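Local coordinates for SH3 domain-containing protein (Dictyostelium discoideum, PDB 4NQI), which drives membrane remodelling in osmoregulation, phagocytosis and cytokinesis through its N-terminal I-BAR domain, the part given here, and probably binds phosphatidylinositol lipids, at the interface of chains A and B. Numbering follows the deposited sequence. Chains: chain A/B, SH3 domain-containing protein.

Contact 1: the interface of chains A and B. Residues chain A 181, 185; chain B 73-74, 226, 229-231.
A:Arg185 reaches from its helix into a pocket of chain B lined by B:Asp73, B:Phe74 and the backbone of the segment 226-231, and the partner hides 104 Å² of its surface. An arginine suits this place because its long chain can pack against carbon while its flat, charged end still finds an acid. At the root, CB of A:Arg185 faces the rim of B:Phe74, 4.2 Å from ring atom CE2. The first torsion sets CG opposite the carbonyl carbon (chi1 -69°), and a bend at chi3 then turns the guanidinium toward B:Asp73. Farther along, CD of A:Arg185 passes the carbonyl oxygen O of B:Gln229 at 3.7 Å. NE runs beside CD of B:Pro231, whose ring slides past the arginine in the opposite direction and supplies a compact apolar wall. At the fork, NH1 approaches the backbone oxygen O of B:Ser226, while one guanidinium face receives the rim of B:Phe74; the two planes are inclined by 59°, a tilted contact and not a parallel stack. NH2 of A:Arg185 donates a 2.8 Å hydrogen bond to OD2 of B:Asp73, which accepts through its syn lone pair and lies in the guanidinium plane. NH2 of A:Arg185 meets OD1 of B:Asp73 at 2.6 Å only as its salt-bridge partner, the N-H pointing elsewhere. The carboxylate is turned 71° from the guanidinium. OD1 in addition accepts a hydrogen bond from the backbone N of B:Phe74, which helps to fix the acid's rotation. Beside the polar grip, CG1 of A:Val181 meets CD2 of B:Leu230 at 3.5 Å, a small branched side chain fitting a leucine methyl. In the fold, A:Val181 and A:Arg185 lie one turn apart on helix 160-225, facing the start of helix 72-140 and the linker that leads to the C-terminal helix of chain B.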
loop_
_atom_site.group_PDB
_atom_site.type_symbol
_atom_site.label_atom_id
_atom_site.label_comp_id
_atom_site.label_asym_id
_atom_site.label_seq_id
_atom_site.Cartn_x
_atom_site.Cartn_y
_atom_site.Cartn_z
ATOM N N VAL A 181 -24.244 -2.596 30.158
ATOM C CA VAL A 181 -24.163 -1.827 28.918
ATOM C C VAL A 181 -22.829 -1.082 28.860
ATOM O O VAL A 181 -22.230 -0.943 27.791
ATOM C CB VAL A 181 -25.336 -0.834 28.753
ATOM C CG1 VAL A 181 -25.181 -0.038 27.467
ATOM C CG2 VAL A 181 -26.666 -1.571 28.739
ATOM N N ARG A 185 -19.792 -1.197 26.203
ATOM C CA ARG A 185 -19.228 0.023 25.636
ATOM C C ARG A 185 -17.713 0.065 25.804
ATOM O O ARG A 185 -16.989 0.390 24.860
ATOM C CB ARG A 185 -19.871 1.263 26.261
ATOM C CG ARG A 185 -21.326 1.456 25.862
ATOM C CD ARG A 185 -21.744 2.914 25.954
ATOM N NE ARG A 185 -22.596 3.294 24.830
ATOM C CZ ARG A 185 -22.241 4.147 23.874
ATOM N NH1 ARG A 185 -21.051 4.733 23.907
ATOM N NH2 ARG A 185 -23.082 4.423 22.889
ATOM N N ASP B 73 -24.412 3.537 18.194
ATOM C CA ASP B 73 -23.349 4.330 17.583
ATOM C C ASP B 73 -22.084 3.518 17.302
ATOM O O ASP B 73 -21.425 3.728 16.277
ATOM C CB ASP B 73 -23.025 5.566 18.429
ATOM C CG ASP B 73 -23.025 5.272 19.915
ATOM O OD1 ASP B 73 -22.945 4.081 20.289
ATOM O OD2 ASP B 73 -23.099 6.232 20.710
ATOM N N PHE B 74 -21.743 2.599 18.204
ATOM C CA PHE B 74 -20.605 1.713 17.978
ATOM C C PHE B 74 -20.851 0.861 16.733
ATOM O O PHE B 74 -19.966 0.721 15.882
ATOM C CB PHE B 74 -20.327 0.835 19.203
ATOM C CG PHE B 74 -19.439 1.488 20.232
ATOM C CD1 PHE B 74 -18.076 1.630 20.002
ATOM C CD2 PHE B 74 -19.962 1.951 21.429
ATOM C CE1 PHE B 74 -17.254 2.226 20.948
ATOM C CE2 PHE B 74 -19.145 2.548 22.376
ATOM C CZ PHE B 74 -17.792 2.685 22.134
ATOM N N SER B 226 -16.725 8.573 24.802
ATOM C CA SER B 226 -18.099 8.484 25.298
ATOM C C SER B 226 -18.449 7.103 25.855
ATOM O O SER B 226 -19.628 6.768 25.987
ATOM C CB SER B 226 -19.094 8.846 24.189
ATOM O OG SER B 226 -19.065 10.231 23.892
ATOM N N GLN B 229 -20.741 6.980 29.209
ATOM C CA GLN B 229 -22.108 7.487 29.249
ATOM C C GLN B 229 -23.099 6.570 28.533
ATOM O O GLN B 229 -22.849 6.110 27.416
ATOM C CB GLN B 229 -22.194 8.911 28.691
ATOM C CG GLN B 229 -21.837 9.045 27.221
ATOM C CD GLN B 229 -22.394 10.318 26.613
ATOM O OE1 GLN B 229 -23.044 11.114 27.294
ATOM N NE2 GLN B 229 -22.146 10.516 25.323
ATOM N N LEU B 230 -24.221 6.302 29.195
ATOM C CA LEU B 230 -25.306 5.545 28.589
ATOM C C LEU B 230 -25.943 6.345 27.461
ATOM O O LEU B 230 -26.029 7.572 27.537
ATOM C CB LEU B 230 -26.376 5.209 29.632
ATOM C CG LEU B 230 -26.246 3.914 30.431
ATOM C CD1 LEU B 230 -27.513 3.657 31.234
ATOM C CD2 LEU B 230 -25.977 2.766 29.492
ATOM N N PRO B 231 -26.390 5.652 26.403
ATOM C CA PRO B 231 -27.184 6.308 25.362
ATOM C C PRO B 231 -28.459 6.822 26.008
ATOM O O PRO B 231 -28.964 6.171 26.918
ATOM C CB PRO B 231 -27.510 5.168 24.388
ATOM C CG PRO B 231 -26.499 4.107 24.675
ATOM C CD PRO B 231 -26.197 4.218 26.132
#

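Contact 2: the interface of chains A and B. Residues chain A 38, 45, 195, 199; chain B 59, 63, 81, 85, 213.
A:Leu199 points a methyl group, CD2, at the middle of the B:Phe213 ring, 3.7 Å above its plane, in a CH-pi contact. The side chains meet nearly at right angles, and CD2 of A:Leu199 lies at similar distances from all six ring carbons of B:Phe213, with CE2 nearest at 3.8 Å. A:Leu199 holds CG opposite the carbonyl carbon (chi1 -59°), which directs its branch across the interface. Leucine suits the spot because a slender methyl can sit over an aromatic face, and phenylalanine offers a broad apolar surface. Next to this pair, B:Leu81 lays its CD2 methyl over one face of the A:Phe195 ring, off-centre, 4.0 Å from ring atom CD2 of A:Phe195. At the ring's far end, CZ of A:Phe195 meets CD1 of B:Ile85 at 4.0 Å, an edge contact from the opposite direction. A first torsion of -157° swings the ring here, with CG roughly opposite the backbone N. A large flat side chain can touch residues on successive turns of helix 72-140. The partner hides 49 Å² of A:Phe195 and 37 Å² of A:Leu199, but only 12 to 15 Å² each of A:Val38, A:Tyr45 and B:Leu63, on the flank formed by helix 15-64 of both chains. There CG1 of A:Val38 and CD2 of B:Leu63 meet at 4.1 Å. B:Leu59 is better covered, its CD1 lying 4.0 Å from the backbone O of A:Val38. Branched aliphatic groups suit A:Val38, B:Leu59 and B:Leu63, while A:Tyr45 turns a ring face to CD2 of B:Leu59, its hydroxyl at the far end of the ring. The largely apolar patch joins helices of both chains in the elongated, antiparallel helical bundle typical of I-BAR dimers, and probably helps to give the paired domains the rigidity needed to shape a membrane.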
loop_
_atom_site.group_PDB
_atom_site.type_symbol
_atom_site.label_atom_id
_atom_site.label_comp_id
_atom_site.label_asym_id
_atom_site.label_seq_id
_atom_site.Cartn_x
_atom_site.Cartn_y
_atom_site.Cartn_z
ATOM N N VAL A 38 -12.461 -11.424 13.542
ATOM C CA VAL A 38 -11.769 -10.195 13.166
ATOM C C VAL A 38 -10.264 -10.347 13.387
ATOM O O VAL A 38 -9.458 -9.957 12.536
ATOM C CB VAL A 38 -12.285 -8.989 13.972
ATOM C CG1 VAL A 38 -11.443 -7.749 13.688
ATOM C CG2 VAL A 38 -13.751 -8.724 13.654
ATOM N N TYR A 45 -4.300 -10.509 7.038
ATOM C CA TYR A 45 -4.012 -9.245 6.367
ATOM C C TYR A 45 -2.565 -8.851 6.619
ATOM O O TYR A 45 -1.830 -8.515 5.690
ATOM C CB TYR A 45 -4.952 -8.147 6.874
ATOM C CG TYR A 45 -4.842 -6.835 6.127
ATOM C CD1 TYR A 45 -5.456 -6.667 4.892
ATOM C CD2 TYR A 45 -4.139 -5.761 6.659
ATOM C CE1 TYR A 45 -5.365 -5.473 4.205
ATOM C CE2 TYR A 45 -4.043 -4.561 5.979
ATOM C CZ TYR A 45 -4.659 -4.424 4.752
ATOM O OH TYR A 45 -4.569 -3.235 4.065
ATOM N N PHE A 195 -7.278 -0.760 17.450
ATOM C CA PHE A 195 -7.247 -0.782 15.992
ATOM C C PHE A 195 -6.701 0.540 15.447
ATOM O O PHE A 195 -6.017 0.561 14.419
ATOM C CB PHE A 195 -8.642 -1.055 15.424
ATOM C CG PHE A 195 -8.634 -1.620 14.029
ATOM C CD1 PHE A 195 -8.538 -2.989 13.824
ATOM C CD2 PHE A 195 -8.730 -0.787 12.925
ATOM C CE1 PHE A 195 -8.532 -3.518 12.543
ATOM C CE2 PHE A 195 -8.724 -1.311 11.638
ATOM C CZ PHE A 195 -8.625 -2.677 11.450
ATOM N N LEU A 199 -4.353 2.240 12.025
ATOM C CA LEU A 199 -4.848 3.285 11.134
ATOM C C LEU A 199 -3.889 4.477 11.080
ATOM O O LEU A 199 -3.603 5.006 10.001
ATOM C CB LEU A 199 -6.236 3.746 11.577
ATOM C CG LEU A 199 -7.333 2.682 11.617
ATOM C CD1 LEU A 199 -8.673 3.291 12.011
ATOM C CD2 LEU A 199 -7.447 1.973 10.278
ATOM N N LEU B 59 -11.358 -9.108 5.848
ATOM C CA LEU B 59 -11.296 -8.320 7.078
ATOM C C LEU B 59 -12.468 -7.346 7.170
ATOM O O LEU B 59 -13.103 -7.228 8.219
ATOM C CB LEU B 59 -9.967 -7.564 7.171
ATOM C CG LEU B 59 -9.829 -6.553 8.315
ATOM C CD1 LEU B 59 -10.053 -7.215 9.667
ATOM C CD2 LEU B 59 -8.471 -5.865 8.281
ATOM N N LEU B 63 -15.756 -7.225 9.998
ATOM C CA LEU B 63 -16.143 -6.008 10.705
ATOM C C LEU B 63 -17.627 -5.710 10.501
ATOM O O LEU B 63 -18.313 -5.273 11.427
ATOM C CB LEU B 63 -15.291 -4.823 10.244
ATOM C CG LEU B 63 -13.813 -4.875 10.640
ATOM C CD1 LEU B 63 -13.014 -3.791 9.937
ATOM C CD2 LEU B 63 -13.664 -4.734 12.144
ATOM N N LEU B 81 -16.146 1.745 9.447
ATOM C CA LEU B 81 -14.777 1.247 9.335
ATOM C C LEU B 81 -14.693 0.177 8.250
ATOM O O LEU B 81 -13.758 0.169 7.446
ATOM C CB LEU B 81 -14.298 0.688 10.680
ATOM C CG LEU B 81 -12.917 0.026 10.713
ATOM C CD1 LEU B 81 -11.850 1.003 10.271
ATOM C CD2 LEU B 81 -12.592 -0.511 12.101
ATOM N N ILE B 85 -12.372 0.356 4.697
ATOM C CA ILE B 85 -11.384 -0.666 4.362
ATOM C C ILE B 85 -11.735 -1.365 3.048
ATOM O O ILE B 85 -10.855 -1.629 2.226
ATOM C CB ILE B 85 -11.212 -1.695 5.510
ATOM C CG1 ILE B 85 -10.601 -1.016 6.740
ATOM C CG2 ILE B 85 -10.339 -2.860 5.074
ATOM C CD1 ILE B 85 -10.258 -1.969 7.873
ATOM N N PHE B 213 -9.273 7.345 6.451
ATOM C CA PHE B 213 -8.910 6.885 7.793
ATOM C C PHE B 213 -8.935 7.990 8.852
ATOM O O PHE B 213 -9.095 7.710 10.039
ATOM C CB PHE B 213 -7.553 6.166 7.775
ATOM C CG PHE B 213 -7.627 4.741 7.288
ATOM C CD1 PHE B 213 -8.854 4.154 7.002
ATOM C CD2 PHE B 213 -6.474 3.983 7.129
ATOM C CE1 PHE B 213 -8.929 2.843 6.562
ATOM C CE2 PHE B 213 -6.544 2.670 6.687
ATOM C CZ PHE B 213 -7.774 2.101 6.404
#

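Contact 1 and contact 2 lie about 21 Å apart, measured between the centres of their C-alpha atoms. In chain A, both draw on helix 160-225; in chain B, both use helix 72-140, contact 1 at its beginning and contact 2 farther along. They share this pair of helices, to which contact 2 adds helix 15-64 of both chains and helix 152-224 of chain B, passing from a salt bridge to a largely apolar set of side chains. Because the dimer is two-fold symmetric, each recurs with the chains exchanged. Charge pairing may favour the correct register, and both probably help to hold the long dimer together.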